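Local coordinates for protein Zn-dependent hydrolase, glyoxylase (Echinicola vietnamensis, PDB 6T5K) that probably hydrolyses beta-lactam antibiotics to substituted beta-amino acids, as a class B metallo-beta-lactamase with two zinc ions in its active site, at residues His42-Asp47 and Asp71-Ser76; Val93-Ala98 and Asn116-Ala121; Thr99-Asp104 and Ser130-Pro135; Lys123-Leu128 and Thr164-Ile169. One frame throughout, in Å; residues are numbered along the deposited sequence. Where two conformers were deposited one is given.

Interaction 1 (His42-Asp47 and Asp71-Ser76)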
loop_
_atom_site.group_PDB
_atom_site.type_symbol
_atom_site.label_atom_id
_atom_site.label_comp_id
_atom_site.label_asym_id
_atom_site.label_seq_id
_atom_site.Cartn_x
_atom_site.Cartn_y
_atom_site.Cartn_z
ATOM N N HIS A 42 -0.502 -8.066 2.512
ATOM C CA HIS A 42 0.493 -8.943 1.915
ATOM C C HIS A 42 1.873 -8.477 2.357
ATOM O O HIS A 42 2.177 -7.283 2.320
ATOM C CB HIS A 42 0.340 -9.089 0.405
ATOM C CG HIS A 42 0.593 -7.863 -0.416
ATOM N ND1 HIS A 42 1.860 -7.504 -0.834
ATOM C CD2 HIS A 42 -0.265 -7.039 -1.063
ATOM C CE1 HIS A 42 1.768 -6.494 -1.673
ATOM N NE2 HIS A 42 0.490 -6.173 -1.798
ATOM N N VAL A 43 2.707 -9.428 2.774
ATOM C CA VAL A 43 4.006 -9.132 3.372
ATOM C C VAL A 43 5.064 -9.877 2.586
ATOM O O VAL A 43 4.991 -11.105 2.457
ATOM C CB VAL A 43 4.067 -9.527 4.854
ATOM C CG1 VAL A 43 5.401 -9.094 5.454
ATOM C CG2 VAL A 43 2.924 -8.896 5.641
ATOM N N SER A 44 6.041 -9.138 2.071
ATOM C CA SER A 44 7.211 -9.689 1.395
ATOM C C SER A 44 8.465 -9.094 2.030
ATOM O O SER A 44 8.399 -8.149 2.817
ATOM C CB SER A 44 7.149 -9.403 -0.107
ATOM O OG SER A 44 6.931 -8.031 -0.375
ATOM N N PHE A 45 9.623 -9.667 1.741
ATOM C CA PHE A 45 10.803 -9.372 2.539
ATOM C C PHE A 45 11.942 -8.890 1.662
ATOM O O PHE A 45 12.173 -9.425 0.577
ATOM C CB PHE A 45 11.203 -10.594 3.363
ATOM C CG PHE A 45 10.111 -11.066 4.270
ATOM C CD1 PHE A 45 9.174 -11.989 3.830
ATOM C CD2 PHE A 45 9.996 -10.561 5.546
ATOM C CE1 PHE A 45 8.149 -12.409 4.659
ATOM C CE2 PHE A 45 8.979 -10.985 6.383
ATOM C CZ PHE A 45 8.055 -11.908 5.935
ATOM N N LEU A 46 12.633 -7.864 2.152
ATOM C CA LEU A 46 13.668 -7.161 1.410
ATOM C C LEU A 46 14.920 -7.128 2.272
ATOM O O LEU A 46 14.891 -6.598 3.388
ATOM C CB LEU A 46 13.201 -5.733 1.118
ATOM C CG LEU A 46 13.998 -4.897 0.122
ATOM C CD1 LEU A 46 14.207 -5.687 -1.157
ATOM C CD2 LEU A 46 13.281 -3.575 -0.139
ATOM N N ASP A 47 16.009 -7.700 1.762
ATOM C CA ASP A 47 17.305 -7.660 2.436
ATOM C C ASP A 47 18.073 -6.468 1.883
ATOM O O ASP A 47 18.612 -6.521 0.777
ATOM C CB ASP A 47 18.069 -8.964 2.228
ATOM C CG ASP A 47 17.669 -10.031 3.230
ATOM O OD1 ASP A 47 16.801 -9.737 4.082
ATOM O OD2 ASP A 47 18.205 -11.156 3.171
ATOM N N ASP A 71 0.136 -1.837 -3.865
ATOM C CA ASP A 71 1.556 -2.164 -3.915
ATOM C C ASP A 71 1.793 -3.592 -4.387
ATOM O O ASP A 71 1.045 -4.525 -4.051
ATOM C CB ASP A 71 2.275 -1.932 -2.592
ATOM C CG ASP A 71 2.522 -0.464 -2.299
ATOM O OD1 ASP A 71 2.066 0.408 -3.066
ATOM O OD2 ASP A 71 3.173 -0.191 -1.265
ATOM N N THR A 72 2.819 -3.745 -5.168
ATOM C CA THR A 72 3.329 -5.072 -5.457
ATOM C C THR A 72 4.417 -5.418 -4.448
ATOM O O THR A 72 5.052 -4.522 -3.881
ATOM C CB THR A 72 3.946 -5.139 -6.854
ATOM O OG1 THR A 72 5.139 -4.347 -6.921
ATOM C CG2 THR A 72 2.986 -4.635 -7.902
ATOM N N PRO A 73 4.641 -6.702 -4.196
ATOM C CA PRO A 73 5.938 -7.109 -3.649
ATOM C C PRO A 73 7.083 -6.550 -4.491
ATOM O O PRO A 73 6.877 -6.146 -5.637
ATOM C CB PRO A 73 5.876 -8.639 -3.693
ATOM C CG PRO A 73 4.380 -8.959 -3.647
ATOM C CD PRO A 73 3.750 -7.843 -4.456
ATOM N N SER A 74 8.298 -6.498 -3.946
ATOM C CA SER A 74 9.406 -5.883 -4.681
ATOM C C SER A 74 9.763 -6.650 -5.945
ATOM O O SER A 74 10.243 -6.062 -6.927
ATOM C CB SER A 74 10.657 -5.831 -3.798
ATOM O OG SER A 74 10.509 -4.862 -2.775
ATOM N N THR A 75 9.602 -7.960 -5.929
ATOM C CA THR A 75 10.121 -8.744 -7.027
ATOM C C THR A 75 8.981 -9.304 -7.861
ATOM O O THR A 75 7.850 -9.468 -7.391
ATOM C CB THR A 75 10.991 -9.907 -6.558
ATOM O OG1 THR A 75 10.126 -10.921 -6.107
ATOM C CG2 THR A 75 11.960 -9.526 -5.441
ATOM N N SER A 76 9.306 -9.596 -9.126
ATOM C CA SER A 76 8.357 -10.250 -10.021
ATOM C C SER A 76 7.897 -11.582 -9.449
ATOM O O SER A 76 6.702 -11.911 -9.491
ATOM C CB SER A 76 9.017 -10.476 -11.383
ATOM O OG SER A 76 8.925 -9.327 -12.196
HETATM O O HOH W 1 9.282 -6.774 -1.115
#
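The loop leaving strand 66-70 of the metallo-beta-lactamase fold, Asp71-Ser76, packs against strand 39-48, where His42, Ser44 and Leu46 meet it. His42 turns its ring toward the loop with CG between the backbone N and the carbonyl carbon (chi1 66°), and its NE2 gives a weak bond to Asp71 O at 2.8 Å, bent to 127° at the hydrogen. That oxygen sits at the ring edge, near its plane. Along the same ring CE1 packs against Pro73 CD at 3.7 Å, the imidazole and the pyrrolidine crossing at about a right angle. Ser44 comes next: its OG touches Pro73 CB at 3.5 Å, and a water 2.8 Å from Ser44 OG accepts from Ser74 N at 3.0 Å. Farther on, Leu46 CD2 reaches Ser74 OG at 4.0 Å; Ser74 also touches Asp104, a ligand of the second zinc. On the loop itself Thr72 OG1 donates to Pro73 O, while Asp71 sends its carboxylate away from the strand to Thr99. Because NE2 also makes a weak bond to Phe70 O, its proton is divided between two carbonyls instead of lying straight on one, and between Ser44 and Ser74 a water carries the polar link.

Interaction 2 (Val93-Ala98 and Asn116-Ala121)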
loop_
_atom_site.group_PDB
_atom_site.type_symbol
_atom_site.label_atom_id
_atom_site.label_comp_id
_atom_site.label_asym_id
_atom_site.label_seq_id
_atom_site.Cartn_x
_atom_site.Cartn_y
_atom_site.Cartn_z
ATOM N N VAL A 93 -9.282 -9.853 -10.306
ATOM C CA VAL A 93 -8.385 -8.797 -9.851
ATOM C C VAL A 93 -8.613 -7.598 -10.762
ATOM O O VAL A 93 -8.287 -7.615 -11.946
ATOM C CB VAL A 93 -6.920 -9.241 -9.829
ATOM C CG1 VAL A 93 -6.091 -8.141 -9.237
ATOM C CG2 VAL A 93 -6.803 -10.540 -9.044
ATOM N N ASN A 94 -9.205 -6.557 -10.201
ATOM C CA ASN A 94 -9.637 -5.422 -11.000
ATOM C C ASN A 94 -8.537 -4.416 -11.268
ATOM O O ASN A 94 -8.571 -3.743 -12.299
ATOM C CB ASN A 94 -10.737 -4.656 -10.265
ATOM C CG ASN A 94 -12.030 -5.423 -10.171
ATOM O OD1 ASN A 94 -12.241 -6.397 -10.883
ATOM N ND2 ASN A 94 -12.916 -4.979 -9.298
ATOM N N ALA A 95 -7.591 -4.261 -10.352
ATOM C CA ALA A 95 -6.616 -3.192 -10.488
ATOM C C ALA A 95 -5.516 -3.413 -9.477
ATOM O O ALA A 95 -5.712 -4.086 -8.454
ATOM C CB ALA A 95 -7.254 -1.815 -10.257
ATOM N N VAL A 96 -4.361 -2.822 -9.777
ATOM C CA VAL A 96 -3.278 -2.656 -8.826
ATOM C C VAL A 96 -2.940 -1.174 -8.745
ATOM O O VAL A 96 -2.997 -0.459 -9.752
ATOM C CB VAL A 96 -2.043 -3.505 -9.186
ATOM C CG1 VAL A 96 -1.493 -3.151 -10.567
ATOM C CG2 VAL A 96 -0.974 -3.347 -8.114
ATOM N N VAL A 97 -2.602 -0.714 -7.543
ATOM C CA VAL A 97 -2.229 0.667 -7.286
ATOM C C VAL A 97 -0.807 0.688 -6.743
ATOM O O VAL A 97 -0.511 0.010 -5.762
ATOM C CB VAL A 97 -3.173 1.320 -6.258
ATOM C CG1 VAL A 97 -2.770 2.749 -5.976
ATOM C CG2 VAL A 97 -4.616 1.258 -6.739
ATOM N N ALA A 98 0.058 1.504 -7.344
ATOM C CA ALA A 98 1.410 1.723 -6.826
ATOM C C ALA A 98 1.362 2.998 -5.995
ATOM O O ALA A 98 1.066 4.071 -6.531
ATOM C CB ALA A 98 2.415 1.910 -7.954
ATOM N N ASN A 116 -3.319 -8.370 -18.075
ATOM C CA ASN A 116 -4.272 -7.346 -18.497
ATOM C C ASN A 116 -5.012 -6.758 -17.311
ATOM O O ASN A 116 -6.139 -6.283 -17.452
ATOM C CB ASN A 116 -5.176 -7.879 -19.603
ATOM C CG ASN A 116 -4.391 -8.133 -20.887
ATOM O OD1 ASN A 116 -3.429 -7.439 -21.217
ATOM N ND2 ASN A 116 -4.797 -9.184 -21.604
ATOM N N ILE A 117 -4.349 -6.708 -16.165
ATOM C CA ILE A 117 -4.874 -6.010 -14.989
ATOM C C ILE A 117 -4.318 -4.601 -15.020
ATOM O O ILE A 117 -3.095 -4.426 -15.064
ATOM C CB ILE A 117 -4.487 -6.724 -13.690
ATOM C CG1 ILE A 117 -4.979 -8.172 -13.685
ATOM C CG2 ILE A 117 -5.089 -5.962 -12.480
ATOM C CD1 ILE A 117 -4.322 -9.050 -12.627
ATOM N N PRO A 118 -5.155 -3.569 -14.975
ATOM C CA PRO A 118 -4.638 -2.210 -15.102
ATOM C C PRO A 118 -3.976 -1.744 -13.823
ATOM O O PRO A 118 -4.387 -2.110 -12.720
ATOM C CB PRO A 118 -5.900 -1.382 -15.358
ATOM C CG PRO A 118 -7.004 -2.172 -14.711
ATOM C CD PRO A 118 -6.625 -3.611 -14.958
ATOM N N SER A 119 -2.959 -0.908 -13.986
ATOM C CA SER A 119 -2.239 -0.325 -12.870
ATOM C C SER A 119 -2.458 1.180 -12.827
ATOM O O SER A 119 -2.500 1.851 -13.871
ATOM C CB SER A 119 -0.750 -0.637 -12.943
ATOM O OG SER A 119 -0.148 -0.131 -14.123
ATOM N N TYR A 120 -2.599 1.688 -11.612
ATOM C CA TYR A 120 -2.872 3.090 -11.375
ATOM C C TYR A 120 -1.891 3.655 -10.361
ATOM O O TYR A 120 -1.389 2.943 -9.498
ATOM C CB TYR A 120 -4.259 3.262 -10.745
ATOM C CG TYR A 120 -5.404 2.836 -11.616
ATOM C CD1 TYR A 120 -5.752 1.504 -11.730
ATOM C CD2 TYR A 120 -6.135 3.772 -12.351
ATOM C CE1 TYR A 120 -6.812 1.109 -12.532
ATOM C CE2 TYR A 120 -7.204 3.383 -13.146
ATOM C CZ TYR A 120 -7.529 2.046 -13.241
ATOM O OH TYR A 120 -8.586 1.657 -14.028
ATOM N N ALA A 121 -1.663 4.961 -10.443
ATOM C CA ALA A 121 -0.801 5.632 -9.480
ATOM C C ALA A 121 -1.012 7.128 -9.618
ATOM O O ALA A 121 -1.633 7.609 -10.567
ATOM C CB ALA A 121 0.666 5.272 -9.712
#
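A parallel strand pair in the larger sheet joins Val93-Ala98 to Asn116-Ala121, and Val96 bonds through both its N and its O. Val96 N donates to Pro118 O at 3.0 Å (164° at the hydrogen), and Val96 O accepts from Tyr120 N at 2.9 Å, which brackets Ser119. One step on, Ala98 N bonds to Tyr120 O at 3.0 Å. CA-H...O contacts fill in between, Ser119 CA to Val96 O being 3.2 Å. The two strands are successive in a beta-alpha-beta crossover whose connection includes helix 109-114; that helix ends in a Schellman motif with Asn116, at positive phi, as its C-prime residue. On the face under the helix, Val96 holds CG1 between its backbone N and carbonyl carbon (chi1 59°), and this branch meets Ser119 CB at 3.5 Å, while Ser119 OG bonds to His113 of the helix and to Gln138 N. The other face carries Val97 and Tyr120, which turn to strand 144-149 of the second sheet. The Tyr120 ring reaches across to the neighbouring strand: CE1 touches Ala95 CB at 3.7 Å, and Val96 O lies at the ring edge, in its plane. Where the pairing begins, Ile117 pushes CD1 against Val93 CB at 3.8 Å and sets CG2 beside Val93 O, and Pro118 CG presses on Asn94 O at 3.3 Å.

Interaction 3 (Thr99-Asp104 and Ser130-Pro135). With ZN (zinc ion), chain G; ZN (zinc ion), chain H.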
loop_
_atom_site.group_PDB
_atom_site.type_symbol
_atom_site.label_atom_id
_atom_site.label_comp_id
_atom_site.label_asym_id
_atom_site.label_seq_id
_atom_site.Cartn_x
_atom_site.Cartn_y
_atom_site.Cartn_z
ATOM N N THR A 99 1.606 2.881 -4.694
ATOM C CA THR A 99 1.394 4.035 -3.828
ATOM C C THR A 99 2.547 5.039 -3.819
ATOM O O THR A 99 2.386 6.121 -3.235
ATOM C CB THR A 99 0.984 3.617 -2.406
ATOM O OG1 THR A 99 2.006 2.864 -1.771
ATOM C CG2 THR A 99 -0.343 2.854 -2.421
ATOM N N HIS A 100 3.690 4.710 -4.398
ATOM C CA HIS A 100 4.697 5.692 -4.802
ATOM C C HIS A 100 5.629 4.987 -5.776
ATOM O O HIS A 100 5.422 3.820 -6.124
ATOM C CB HIS A 100 5.443 6.407 -3.656
ATOM C CG HIS A 100 6.240 5.518 -2.752
ATOM N ND1 HIS A 100 5.677 4.819 -1.708
ATOM C CD2 HIS A 100 7.572 5.281 -2.683
ATOM C CE1 HIS A 100 6.620 4.141 -1.073
ATOM N NE2 HIS A 100 7.778 4.413 -1.635
ATOM N N PHE A 101 6.644 5.698 -6.239
ATOM C CA PHE A 101 7.447 5.192 -7.354
ATOM C C PHE A 101 8.524 4.175 -6.976
ATOM O O PHE A 101 9.176 3.643 -7.877
ATOM C CB PHE A 101 8.094 6.351 -8.126
ATOM C CG PHE A 101 9.300 6.960 -7.453
ATOM C CD1 PHE A 101 9.150 8.001 -6.530
ATOM C CD2 PHE A 101 10.585 6.522 -7.775
ATOM C CE1 PHE A 101 10.255 8.571 -5.934
ATOM C CE2 PHE A 101 11.707 7.120 -7.185
ATOM C CZ PHE A 101 11.534 8.129 -6.249
ATOM N N HIS A 102 8.733 3.880 -5.696
ATOM C CA HIS A 102 9.816 2.980 -5.311
ATOM C C HIS A 102 9.478 1.511 -5.629
ATOM O O HIS A 102 8.336 1.134 -5.863
ATOM C CB HIS A 102 10.101 3.098 -3.821
ATOM C CG HIS A 102 10.813 4.347 -3.425
ATOM N ND1 HIS A 102 10.802 4.821 -2.127
ATOM C CD2 HIS A 102 11.586 5.202 -4.134
ATOM C CE1 HIS A 102 11.538 5.912 -2.059
ATOM N NE2 HIS A 102 12.020 6.169 -3.262
ATOM N N LEU A 103 10.499 0.656 -5.568
ATOM C CA LEU A 103 10.339 -0.742 -5.999
ATOM C C LEU A 103 9.477 -1.584 -5.058
ATOM O O LEU A 103 8.887 -2.575 -5.508
ATOM C CB LEU A 103 11.712 -1.367 -6.251
ATOM C CG LEU A 103 12.429 -0.804 -7.486
ATOM C CD1 LEU A 103 13.852 -1.331 -7.498
ATOM C CD2 LEU A 103 11.726 -1.198 -8.786
ATOM N N ASP A 104 9.355 -1.213 -3.787
ATOM C CA ASP A 104 8.445 -1.928 -2.888
ATOM C C ASP A 104 6.992 -1.494 -3.067
ATOM O O ASP A 104 6.130 -1.844 -2.243
ATOM C CB ASP A 104 8.886 -1.814 -1.411
ATOM C CG ASP A 104 9.025 -0.371 -0.907
ATOM O OD1 ASP A 104 9.558 0.478 -1.670
ATOM O OD2 ASP A 104 8.636 -0.105 0.288
ATOM N N SER A 130 9.328 6.337 -14.674
ATOM C CA SER A 130 10.018 6.366 -15.950
ATOM C C SER A 130 11.425 6.922 -15.798
ATOM O O SER A 130 12.385 6.367 -16.346
ATOM C CB SER A 130 9.209 7.211 -16.928
ATOM O OG SER A 130 9.918 7.315 -18.145
ATOM N N GLN A 131 11.582 8.002 -15.046
ATOM C CA GLN A 131 12.905 8.582 -14.929
ATOM C C GLN A 131 13.869 7.656 -14.210
ATOM O O GLN A 131 15.086 7.774 -14.391
ATOM C CB GLN A 131 12.889 9.888 -14.160
ATOM C CG GLN A 131 12.113 11.007 -14.718
ATOM C CD GLN A 131 11.924 12.076 -13.658
ATOM O OE1 GLN A 131 12.861 12.413 -12.957
ATOM N NE2 GLN A 131 10.707 12.644 -13.565
ATOM N N HIS A 132 13.364 6.819 -13.312
ATOM C CA HIS A 132 14.200 5.852 -12.603
ATOM C C HIS A 132 14.360 4.533 -13.343
ATOM O O HIS A 132 15.058 3.643 -12.841
ATOM C CB HIS A 132 13.640 5.598 -11.199
ATOM C CG HIS A 132 13.873 6.739 -10.267
ATOM N ND1 HIS A 132 13.084 7.876 -10.262
ATOM C CD2 HIS A 132 14.844 6.953 -9.347
ATOM C CE1 HIS A 132 13.561 8.733 -9.371
ATOM N NE2 HIS A 132 14.606 8.185 -8.784
ATOM N N ASP A 133 13.737 4.388 -14.510
ATOM C CA ASP A 133 13.762 3.131 -15.261
ATOM C C ASP A 133 13.167 1.985 -14.439
ATOM O O ASP A 133 13.642 0.851 -14.480
ATOM C CB ASP A 133 15.168 2.806 -15.779
ATOM C CG ASP A 133 15.159 1.724 -16.825
ATOM O OD1 ASP A 133 14.203 1.690 -17.641
ATOM O OD2 ASP A 133 16.115 0.907 -16.823
ATOM N N PHE A 134 12.098 2.279 -13.703
ATOM C CA PHE A 134 11.330 1.285 -12.972
ATOM C C PHE A 134 10.066 0.936 -13.753
ATOM O O PHE A 134 9.635 1.686 -14.639
ATOM C CB PHE A 134 10.884 1.843 -11.604
ATOM C CG PHE A 134 11.997 2.133 -10.636
ATOM C CD1 PHE A 134 13.269 1.631 -10.812
ATOM C CD2 PHE A 134 11.747 2.934 -9.514
ATOM C CE1 PHE A 134 14.262 1.922 -9.894
ATOM C CE2 PHE A 134 12.744 3.231 -8.606
ATOM C CZ PHE A 134 14.009 2.717 -8.792
ATOM N N PRO A 135 9.441 -0.207 -13.457
ATOM C CA PRO A 135 8.147 -0.528 -14.081
ATOM C C PRO A 135 7.164 0.620 -13.931
ATOM O O PRO A 135 7.076 1.257 -12.881
ATOM C CB PRO A 135 7.686 -1.776 -13.327
ATOM C CG PRO A 135 9.012 -2.376 -12.829
ATOM C CD PRO A 135 9.814 -1.190 -12.431
HETATM ZN ZN ZN G . 9.566 4.165 -0.648
HETATM ZN ZN ZN H . 8.875 1.685 1.700
HETATM O O HOH W 2 9.960 2.437 0.032
HETATM O O HOH W 3 9.812 3.067 3.277
#
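Water 2 is gripped by three groups: it lies 1.9 Å from the zinc ion bound by His100 and His102, 2.1 Å from the zinc ion bound by Asp104, and donates to Asp104 OD1 at 2.6 Å. Asp104 thus uses OD2 for its metal and OD1 for the bridging water, which in class B enzymes of this kind is the probable nucleophile. His163 completes the first zinc site; Cys182 and His223 serve the second, along with water 3. His100, His102 and Asp104 are the ligands of the family's HXHXD motif, and the residues between them, Phe101 and Leu103, make the contact with Ser130-Pro135 at the end of helix 123-131. Phe101, with CG between the backbone N and the carbonyl carbon (chi1 77°), lays CE2 over the centre of the His132 ring, 3.3 Å from CE1, with the two planes at 35°. His132 is itself tied back by ND1 to Leu128 O. The Phe134 ring is sandwiched: His132 CB stands 3.5 Å above the centre of one face, and Leu103 CD2 makes a CH-pi contact on the opposite face, 4.0 Å from the centroid. At the edge of that same ring, near its plane, CD2 comes within 3.1 Å of Phe101 O, a buried carbonyl with no hydrogen-bond partner in the model. Asp133, at positive phi, forms the Schellman motif that ends the helix, just before Phe134. His102 CD2 stands over one face of the Phe101 ring, offset toward the rim, while its NE2 bonds to Asp196.

Interaction 4 (Lys123-Leu128 and Thr164-Ile169)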
loop_
_atom_site.group_PDB
_atom_site.type_symbol
_atom_site.label_atom_id
_atom_site.label_comp_id
_atom_site.label_asym_id
_atom_site.label_seq_id
_atom_site.Cartn_x
_atom_site.Cartn_y
_atom_site.Cartn_z
ATOM N N LYS A 123 -0.313 10.785 -10.677
ATOM C CA LYS A 123 0.233 11.212 -11.959
ATOM C C LYS A 123 1.752 11.334 -11.921
ATOM O O LYS A 123 2.440 10.933 -12.867
ATOM C CB LYS A 123 -0.420 12.533 -12.385
ATOM C CG LYS A 123 -0.289 13.666 -11.382
ATOM C CD LYS A 123 -1.096 14.903 -11.793
ATOM C CE LYS A 123 -1.063 15.942 -10.697
ATOM N NZ LYS A 123 -1.828 17.192 -11.014
ATOM N N ASN A 124 2.303 11.878 -10.837
ATOM C CA ASN A 124 3.744 12.068 -10.777
ATOM C C ASN A 124 4.499 10.776 -10.538
ATOM O O ASN A 124 5.692 10.721 -10.845
ATOM C CB ASN A 124 4.114 13.164 -9.791
ATOM C CG ASN A 124 3.744 14.526 -10.329
ATOM O OD1 ASN A 124 3.477 14.692 -11.543
ATOM N ND2 ASN A 124 3.727 15.508 -9.459
ATOM N N THR A 125 3.833 9.736 -10.021
ATOM C CA THR A 125 4.490 8.434 -9.920
ATOM C C THR A 125 4.838 7.885 -11.290
ATOM O O THR A 125 5.892 7.256 -11.460
ATOM C CB THR A 125 3.577 7.471 -9.177
ATOM O OG1 THR A 125 3.264 8.042 -7.899
ATOM C CG2 THR A 125 4.235 6.111 -8.992
ATOM N N LEU A 126 4.001 8.141 -12.294
ATOM C CA LEU A 126 4.315 7.654 -13.634
ATOM C C LEU A 126 5.627 8.247 -14.138
ATOM O O LEU A 126 6.508 7.525 -14.617
ATOM C CB LEU A 126 3.181 7.987 -14.588
ATOM C CG LEU A 126 2.012 6.995 -14.549
ATOM C CD1 LEU A 126 1.275 7.025 -13.234
ATOM C CD2 LEU A 126 1.057 7.288 -15.703
ATOM N N SER A 127 5.783 9.566 -14.026
ATOM C CA SER A 127 6.998 10.201 -14.537
ATOM C C SER A 127 8.208 9.816 -13.697
ATOM O O SER A 127 9.276 9.529 -14.242
ATOM C CB SER A 127 6.827 11.710 -14.607
ATOM O OG SER A 127 6.238 12.201 -13.435
ATOM N N LEU A 128 8.046 9.734 -12.374
ATOM C CA LEU A 128 9.177 9.338 -11.536
ATOM C C LEU A 128 9.611 7.907 -11.838
ATOM O O LEU A 128 10.807 7.613 -11.889
ATOM C CB LEU A 128 8.801 9.503 -10.067
ATOM C CG LEU A 128 8.740 10.949 -9.633
ATOM C CD1 LEU A 128 8.009 11.078 -8.335
ATOM C CD2 LEU A 128 10.150 11.558 -9.484
ATOM N N THR A 164 7.861 10.219 0.002
ATOM C CA THR A 164 8.285 10.708 -1.306
ATOM C C THR A 164 7.367 11.861 -1.709
ATOM O O THR A 164 6.371 12.164 -1.033
ATOM C CB THR A 164 8.221 9.637 -2.404
ATOM O OG1 THR A 164 6.887 9.129 -2.466
ATOM C CG2 THR A 164 9.217 8.519 -2.150
ATOM N N GLN A 165 7.698 12.521 -2.822
ATOM C CA GLN A 165 6.846 13.609 -3.277
ATOM C C GLN A 165 5.501 13.131 -3.790
ATOM O O GLN A 165 4.534 13.904 -3.763
ATOM C CB GLN A 165 7.512 14.428 -4.373
ATOM C CG GLN A 165 7.918 13.644 -5.618
ATOM C CD GLN A 165 8.353 14.535 -6.728
ATOM O OE1 GLN A 165 9.535 14.645 -7.019
ATOM N NE2 GLN A 165 7.415 15.173 -7.355
ATOM N N ASP A 166 5.415 11.874 -4.250
ATOM C CA ASP A 166 4.267 11.346 -4.970
ATOM C C ASP A 166 3.419 10.378 -4.144
ATOM O O ASP A 166 2.487 9.787 -4.703
ATOM C CB ASP A 166 4.749 10.635 -6.236
ATOM C CG ASP A 166 5.684 9.455 -5.931
ATOM O OD1 ASP A 166 6.551 9.571 -5.037
ATOM O OD2 ASP A 166 5.547 8.409 -6.621
ATOM N N ASN A 167 3.761 10.162 -2.895
ATOM C CA ASN A 167 3.066 9.139 -2.146
ATOM C C ASN A 167 1.569 9.366 -1.957
ATOM O O ASN A 167 1.163 10.446 -1.731
ATOM C CB ASN A 167 3.799 8.756 -0.854
ATOM C CG ASN A 167 4.121 9.947 0.056
ATOM O OD1 ASN A 167 4.988 9.882 0.882
ATOM N ND2 ASN A 167 3.397 10.943 -0.079
ATOM N N VAL A 168 0.801 8.290 -2.081
ATOM C CA VAL A 168 -0.642 8.322 -1.931
ATOM C C VAL A 168 -1.065 7.271 -0.928
ATOM O O VAL A 168 -0.322 6.334 -0.639
ATOM C CB VAL A 168 -1.423 8.130 -3.248
ATOM C CG1 VAL A 168 -1.092 9.280 -4.176
ATOM C CG2 VAL A 168 -1.054 6.818 -3.902
ATOM N N ILE A 169 -2.289 7.423 -0.427
ATOM C CA ILE A 169 -2.867 6.433 0.468
ATOM C C ILE A 169 -3.996 5.697 -0.235
ATOM O O ILE A 169 -4.582 6.177 -1.226
ATOM C CB ILE A 169 -3.301 6.994 1.841
ATOM C CG1 ILE A 169 -4.370 8.079 1.704
ATOM C CG2 ILE A 169 -2.078 7.527 2.539
ATOM C CD1 ILE A 169 -5.747 7.530 1.470
HETATM O O HOH W 4 4.676 14.877 -6.853
#
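Asp166 reaches from its loop to helix 123-131, held by Thr125 and packed on Leu128. Its CB lies 3.4 Å from Thr125 OG1 and also comes near Leu128 CD1. The next atom, CG, set between the backbone N and the carbonyl carbon (chi1 61°), meets the same Leu128 CD1 at 3.7 Å, the leucine passing obliquely across the carboxylate. At the tip the two oxygens have separate donors. OD2 takes the hydroxyl of Thr125 at 2.6 Å on its anti side, 16° out of the carboxylate plane, whereas OD1 receives Thr164 OG1, also at 2.6 Å, from above that plane. Two short hydroxyl bonds fix the rotation of the group and probably help to stabilise its negative charge. Gln165 continues the contact outward: its CG packs on Leu128 CD1 at 3.7 Å, and its NE2 donates to a water 2.8 Å away, which accepts equally from Asn124 ND2 at 2.8 Å, so it links Asn124 to Gln165. This water also gives a weak bond back to Gln165 O. Inside the helix, Asn124 O accepts from both Leu128 N and Ser127 OG, which approach the same face of its plane. On the loop, Thr164 N bonds to Asn167 OD1. The loop lies between the start of helix 123-131 and the zinc-binding region: Asp166 touches Phe122 of strand 119-122 and Phe101, Thr164 touches His100 and His102, and the chain then runs into strand 169-172 beside strand 152-157.

From the N terminus, interaction 1 closes first, bringing the loop after strand 66-70 back to strand 39-48 across a largely strand connection; it is complete before the others open. Interaction 2 then pairs strands 92-98 and 119-122 of the same sheet, and Asp71 N reaches Val97 O to join it to interaction 1. Interaction 3 starts directly where the first strand of interaction 2 stops and crosses it, since its second segment, at the end of helix 123-131, comes after the second strand. Interaction 4 crosses interaction 3 in turn, using that helix and bringing in the loop before strand 169-172; Thr99 O to Val168 N joins the two. Interactions 2 and 4 follow in series.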